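Local coordinates for protein IS607 family transposase IS1535 (Mycobacterium tuberculosis, PDB 6DGB) that probably binds DNA and exchanges its strands as an IS607-family serine transposase, of which this is the C-terminal catalytic domain, at residues A[2-14]-A[62-75]. Numbering follows the deposited sequence.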
loop_
_atom_site.group_PDB
_atom_site.type_symbol
_atom_site.label_atom_id
_atom_site.label_comp_id
_atom_site.label_asym_id
_atom_site.label_seq_id
_atom_site.Cartn_x
_atom_site.Cartn_y
_atom_site.Cartn_z
ATOM N N VAL A 2 -8.037 19.307 -10.752
ATOM C CA VAL A 2 -7.562 18.088 -11.402
ATOM C C VAL A 2 -6.048 18.128 -11.283
ATOM O O VAL A 2 -5.435 19.138 -11.621
ATOM C CB VAL A 2 -8.045 17.937 -12.885
ATOM C CG1 VAL A 2 -7.538 16.643 -13.521
ATOM C CG2 VAL A 2 -9.565 18.020 -13.002
ATOM N N VAL A 3 -5.454 17.055 -10.751
ATOM C CA VAL A 3 -4.010 16.948 -10.529
ATOM C C VAL A 3 -3.485 15.857 -11.432
ATOM O O VAL A 3 -4.000 14.744 -11.417
ATOM C CB VAL A 3 -3.620 16.687 -9.033
ATOM C CG1 VAL A 3 -2.114 16.738 -8.832
ATOM C CG2 VAL A 3 -4.284 17.680 -8.104
ATOM N N LEU A 4 -2.481 16.178 -12.240
ATOM C CA LEU A 4 -1.857 15.175 -13.071
ATOM C C LEU A 4 -0.631 14.772 -12.279
ATOM O O LEU A 4 0.076 15.647 -11.781
ATOM C CB LEU A 4 -1.514 15.699 -14.454
ATOM C CG LEU A 4 -2.647 16.327 -15.283
ATOM C CD1 LEU A 4 -2.156 16.685 -16.665
ATOM C CD2 LEU A 4 -3.848 15.420 -15.410
ATOM N N TYR A 5 -0.450 13.455 -12.053
ATOM C CA TYR A 5 0.646 12.954 -11.230
ATOM C C TYR A 5 1.486 11.865 -11.932
ATOM O O TYR A 5 0.954 10.873 -12.423
ATOM C CB TYR A 5 0.091 12.495 -9.871
ATOM C CG TYR A 5 1.128 11.930 -8.930
ATOM C CD1 TYR A 5 1.830 12.755 -8.054
ATOM C CD2 TYR A 5 1.371 10.561 -8.872
ATOM C CE1 TYR A 5 2.785 12.239 -7.181
ATOM C CE2 TYR A 5 2.314 10.029 -7.992
ATOM C CZ TYR A 5 3.015 10.871 -7.144
ATOM O OH TYR A 5 3.935 10.330 -6.278
ATOM N N ALA A 6 2.813 12.081 -11.968
ATOM C CA ALA A 6 3.841 11.220 -12.575
ATOM C C ALA A 6 4.844 10.784 -11.523
ATOM O O ALA A 6 5.284 11.603 -10.717
ATOM C CB ALA A 6 4.567 11.977 -13.681
ATOM N N ARG A 7 5.200 9.496 -11.526
ATOM C CA ARG A 7 6.197 8.946 -10.599
ATOM C C ARG A 7 7.210 8.042 -11.289
ATOM O O ARG A 7 6.898 7.359 -12.266
ATOM C CB ARG A 7 5.573 8.240 -9.363
ATOM C CG ARG A 7 6.576 8.019 -8.211
ATOM C CD ARG A 7 6.151 7.014 -7.164
ATOM N NE ARG A 7 5.510 5.823 -7.718
ATOM C CZ ARG A 7 6.144 4.719 -8.101
ATOM N NH1 ARG A 7 7.464 4.622 -7.968
ATOM N NH2 ARG A 7 5.463 3.698 -8.606
ATOM N N VAL A 8 8.428 8.049 -10.741
ATOM C CA VAL A 8 9.561 7.232 -11.139
ATOM C C VAL A 8 10.374 6.821 -9.855
ATOM O O VAL A 8 10.412 7.580 -8.878
ATOM C CB VAL A 8 10.323 7.973 -12.265
ATOM C CG1 VAL A 8 11.808 8.144 -11.990
ATOM C CG2 VAL A 8 10.060 7.327 -13.619
ATOM N N SER A 9 10.930 5.589 -9.833
ATOM C CA SER A 9 11.679 5.040 -8.682
ATOM C C SER A 9 13.050 5.676 -8.434
ATOM O O SER A 9 13.345 6.076 -7.302
ATOM C CB SER A 9 11.838 3.526 -8.799
ATOM O OG SER A 9 10.635 2.848 -8.481
ATOM N N SER A 10 13.897 5.717 -9.476
ATOM C CA SER A 10 15.256 6.251 -9.407
ATOM C C SER A 10 15.413 7.398 -10.376
ATOM O O SER A 10 14.801 7.365 -11.446
ATOM C CB SER A 10 16.270 5.159 -9.746
ATOM O OG SER A 10 17.546 5.683 -10.083
ATOM N N HIS A 11 16.304 8.369 -10.061
ATOM C CA HIS A 11 16.539 9.488 -10.969
ATOM C C HIS A 11 17.491 9.087 -12.113
ATOM O O HIS A 11 18.361 9.857 -12.534
ATOM C CB HIS A 11 16.961 10.768 -10.239
ATOM C CG HIS A 11 16.582 12.006 -10.994
ATOM N ND1 HIS A 11 15.269 12.452 -11.041
ATOM C CD2 HIS A 11 17.353 12.838 -11.738
ATOM C CE1 HIS A 11 15.283 13.540 -11.796
ATOM N NE2 HIS A 11 16.515 13.814 -12.240
ATOM N N ASP A 12 17.288 7.855 -12.608
ATOM C CA ASP A 12 17.926 7.219 -13.754
ATOM C C ASP A 12 16.813 7.061 -14.812
ATOM O O ASP A 12 17.063 7.192 -16.016
ATOM C CB ASP A 12 18.503 5.848 -13.361
ATOM N N ARG A 13 15.562 6.857 -14.334
ATOM C CA ARG A 13 14.356 6.668 -15.145
ATOM C C ARG A 13 13.614 7.971 -15.514
ATOM O O ARG A 13 12.473 7.900 -15.977
ATOM C CB ARG A 13 13.406 5.678 -14.444
ATOM C CG ARG A 13 13.812 4.232 -14.595
ATOM C CD ARG A 13 12.852 3.336 -13.860
ATOM N NE ARG A 13 13.490 2.084 -13.470
ATOM C CZ ARG A 13 14.012 1.854 -12.272
ATOM N NH1 ARG A 13 13.960 2.785 -11.327
ATOM N NH2 ARG A 13 14.591 0.691 -12.008
ATOM N N ARG A 14 14.272 9.138 -15.361
ATOM C CA ARG A 14 13.728 10.475 -15.632
ATOM C C ARG A 14 13.081 10.659 -17.039
ATOM O O ARG A 14 12.317 11.616 -17.236
ATOM C CB ARG A 14 14.807 11.536 -15.387
ATOM N N ALA A 62 -7.980 18.650 -4.379
ATOM C CA ALA A 62 -7.504 17.726 -5.423
ATOM C C ALA A 62 -8.575 16.642 -5.552
ATOM O O ALA A 62 -8.448 15.551 -4.980
ATOM C CB ALA A 62 -6.147 17.137 -5.036
ATOM N N ARG A 63 -9.692 17.002 -6.226
ATOM C CA ARG A 63 -10.863 16.140 -6.406
ATOM C C ARG A 63 -10.569 14.998 -7.367
ATOM O O ARG A 63 -11.084 13.907 -7.172
ATOM C CB ARG A 63 -12.086 16.955 -6.870
ATOM C CG ARG A 63 -13.443 16.312 -6.521
ATOM C CD ARG A 63 -14.372 17.256 -5.786
ATOM N NE ARG A 63 -13.766 17.686 -4.533
ATOM C CZ ARG A 63 -14.129 17.268 -3.328
ATOM N NH1 ARG A 63 -15.138 16.418 -3.190
ATOM N NH2 ARG A 63 -13.492 17.703 -2.250
ATOM N N VAL A 64 -9.767 15.250 -8.408
ATOM C CA VAL A 64 -9.417 14.254 -9.407
ATOM C C VAL A 64 -7.898 14.138 -9.472
ATOM O O VAL A 64 -7.199 15.134 -9.620
ATOM C CB VAL A 64 -10.107 14.574 -10.766
ATOM C CG1 VAL A 64 -9.417 13.905 -11.950
ATOM C CG2 VAL A 64 -11.569 14.172 -10.728
ATOM N N ILE A 65 -7.402 12.925 -9.291
ATOM C CA ILE A 65 -5.980 12.609 -9.324
ATOM C C ILE A 65 -5.776 11.646 -10.483
ATOM O O ILE A 65 -6.221 10.488 -10.435
ATOM C CB ILE A 65 -5.478 12.038 -7.963
ATOM C CG1 ILE A 65 -5.687 13.078 -6.822
ATOM C CG2 ILE A 65 -4.002 11.594 -8.070
ATOM C CD1 ILE A 65 -5.571 12.585 -5.521
ATOM N N VAL A 66 -5.109 12.133 -11.520
ATOM C CA VAL A 66 -4.866 11.385 -12.746
ATOM C C VAL A 66 -3.438 10.815 -12.762
ATOM O O VAL A 66 -2.451 11.555 -12.636
ATOM C CB VAL A 66 -5.218 12.232 -14.022
ATOM C CG1 VAL A 66 -5.193 11.392 -15.296
ATOM C CG2 VAL A 66 -6.567 12.928 -13.879
ATOM N N VAL A 67 -3.354 9.484 -12.920
ATOM C CA VAL A 67 -2.112 8.707 -13.083
ATOM C C VAL A 67 -2.073 7.980 -14.442
ATOM O O VAL A 67 -3.135 7.693 -14.997
ATOM C CB VAL A 67 -1.869 7.708 -11.931
ATOM C CG1 VAL A 67 -1.283 8.413 -10.726
ATOM C CG2 VAL A 67 -3.125 6.914 -11.588
ATOM N N GLU A 68 -0.877 7.614 -14.938
ATOM C CA GLU A 68 -0.798 6.879 -16.196
ATOM C C GLU A 68 -1.272 5.455 -15.954
ATOM O O GLU A 68 -2.220 5.021 -16.602
ATOM C CB GLU A 68 0.602 6.922 -16.806
ATOM C CG GLU A 68 0.654 6.255 -18.170
ATOM C CD GLU A 68 2.014 6.140 -18.826
ATOM O OE1 GLU A 68 2.978 5.726 -18.141
ATOM O OE2 GLU A 68 2.095 6.371 -20.055
ATOM N N HIS A 69 -0.647 4.749 -15.000
ATOM C CA HIS A 69 -1.050 3.409 -14.610
ATOM C C HIS A 69 -1.301 3.527 -13.129
ATOM O O HIS A 69 -0.819 4.485 -12.509
ATOM C CB HIS A 69 0.067 2.368 -14.858
ATOM C CG HIS A 69 0.546 2.199 -16.278
ATOM N ND1 HIS A 69 -0.282 2.436 -17.375
ATOM C CD2 HIS A 69 1.757 1.787 -16.735
ATOM C CE1 HIS A 69 0.457 2.191 -18.449
ATOM N NE2 HIS A 69 1.692 1.807 -18.117
ATOM N N ARG A 70 -2.048 2.551 -12.554
ATOM C CA ARG A 70 -2.374 2.445 -11.120
ATOM C C ARG A 70 -1.112 2.386 -10.250
ATOM O O ARG A 70 -1.036 3.112 -9.260
ATOM C CB ARG A 70 -3.222 1.189 -10.858
ATOM C CG ARG A 70 -4.632 1.473 -10.353
ATOM C CD ARG A 70 -5.476 0.212 -10.217
ATOM N NE ARG A 70 -6.775 0.486 -9.595
ATOM C CZ ARG A 70 -7.814 1.027 -10.229
ATOM N NH1 ARG A 70 -7.715 1.377 -11.504
ATOM N NH2 ARG A 70 -8.953 1.234 -9.587
ATOM N N ASP A 71 -0.108 1.558 -10.646
ATOM C CA ASP A 71 1.151 1.338 -9.921
ATOM C C ASP A 71 2.009 2.588 -9.703
ATOM O O ASP A 71 2.951 2.538 -8.905
ATOM C CB ASP A 71 1.987 0.227 -10.574
ATOM C CG ASP A 71 2.307 0.471 -12.031
ATOM O OD1 ASP A 71 1.513 0.026 -12.895
ATOM O OD2 ASP A 71 3.370 1.080 -12.311
ATOM N N ARG A 72 1.710 3.699 -10.403
ATOM C CA ARG A 72 2.477 4.939 -10.251
ATOM C C ARG A 72 2.056 5.657 -8.979
ATOM O O ARG A 72 2.866 6.350 -8.356
ATOM C CB ARG A 72 2.372 5.837 -11.492
ATOM C CG ARG A 72 2.866 5.190 -12.769
ATOM C CD ARG A 72 4.372 5.079 -12.853
ATOM N NE ARG A 72 4.852 3.799 -12.321
ATOM C CZ ARG A 72 6.076 3.594 -11.833
ATOM N NH1 ARG A 72 6.959 4.585 -11.797
ATOM N NH2 ARG A 72 6.423 2.399 -11.373
ATOM N N LEU A 73 0.789 5.470 -8.586
ATOM C CA LEU A 73 0.263 6.058 -7.371
ATOM C C LEU A 73 0.730 5.213 -6.199
ATOM O O LEU A 73 1.022 5.768 -5.158
ATOM C CB LEU A 73 -1.270 6.126 -7.405
ATOM C CG LEU A 73 -1.863 7.181 -6.487
ATOM C CD1 LEU A 73 -2.015 8.492 -7.200
ATOM C CD2 LEU A 73 -3.184 6.761 -5.985
ATOM N N ALA A 74 0.776 3.870 -6.367
ATOM C CA ALA A 74 1.216 2.857 -5.386
ATOM C C ALA A 74 1.219 1.452 -5.996
ATOM O O ALA A 74 0.281 1.084 -6.709
ATOM C CB ALA A 74 0.327 2.876 -4.143
ATOM N N ARG A 75 2.276 0.668 -5.711
ATOM C CA ARG A 75 2.410 -0.738 -6.136
ATOM C C ARG A 75 1.362 -1.573 -5.383
ATOM O O ARG A 75 0.849 -2.538 -5.955
ATOM C CB ARG A 75 3.820 -1.264 -5.807
ATOM C CG ARG A 75 4.182 -2.610 -6.451
ATOM C CD ARG A 75 4.464 -2.530 -7.958
ATOM N NE ARG A 75 5.420 -1.467 -8.267
ATOM C CZ ARG A 75 5.883 -1.165 -9.473
ATOM N NH1 ARG A 75 5.502 -1.863 -10.534
ATOM N NH2 ARG A 75 6.721 -0.153 -9.630
HETATM O O HOH W 1 1.412 8.804 -14.058
#
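Val3 pairs with Ile65, and Leu4 with Val66, where parallel strands 3-8 and 64-67 run side by side in the central sheet of the resolvase-type catalytic domain. Val3 N donates to Val64 O, Val3 O accepts Val66 N, and Tyr5 N reaches Val66 O at 2.8 Å. Leu4 lays CD2 alongside Val66 CB (3.7 Å) on the sheet face where both meet Leu24 of helix 14-30. On the other face Val3 turns CG2 onto Ala62 CB (3.6 Å), and Val3 and Ile65 both pack on Ile56 of helix 51-58.

Beyond Tyr5 the strands part: a water donates to Tyr5 O and accepts from Glu68 N, bridging the gap. The Tyr5 ring lies beside Val67 CG1 and presents the CE2 edge to Arg72 O, while its hydroxyl is hydrogen-bonded to Glu41.

The two segments meet again through two arginines crossing at about a right angle. Arg7 is extended as far as CD, then bends at chi3 (41°), which brings its NE to Arg72 O (2.8 Å). Its NH2 donates to Asp71 O, both acceptors lying near the guanidinium plane, and its NH1 reaches Gly43 O. Arg72, folded at chi2 and chi3, returns NH1 to Arg7 O at 2.8 Å, approaching from above the carbonyl plane. Arg7 NH2 lies over the centre of the Arg72 guanidinium, the two planes 39° apart. Asp71 OD2 takes Arg72 NE in a salt bridge (3.1 Å), and Asp103 pairs with Arg72 NH1.

Reciprocal side-chain-to-backbone bonds, together with Gly43 O and the two carboxylates, thus help fix both guanidinium groups at the C-terminal end of the parallel strands, where such folds commonly place their active sites, consistent with an ordered, positively charged site there.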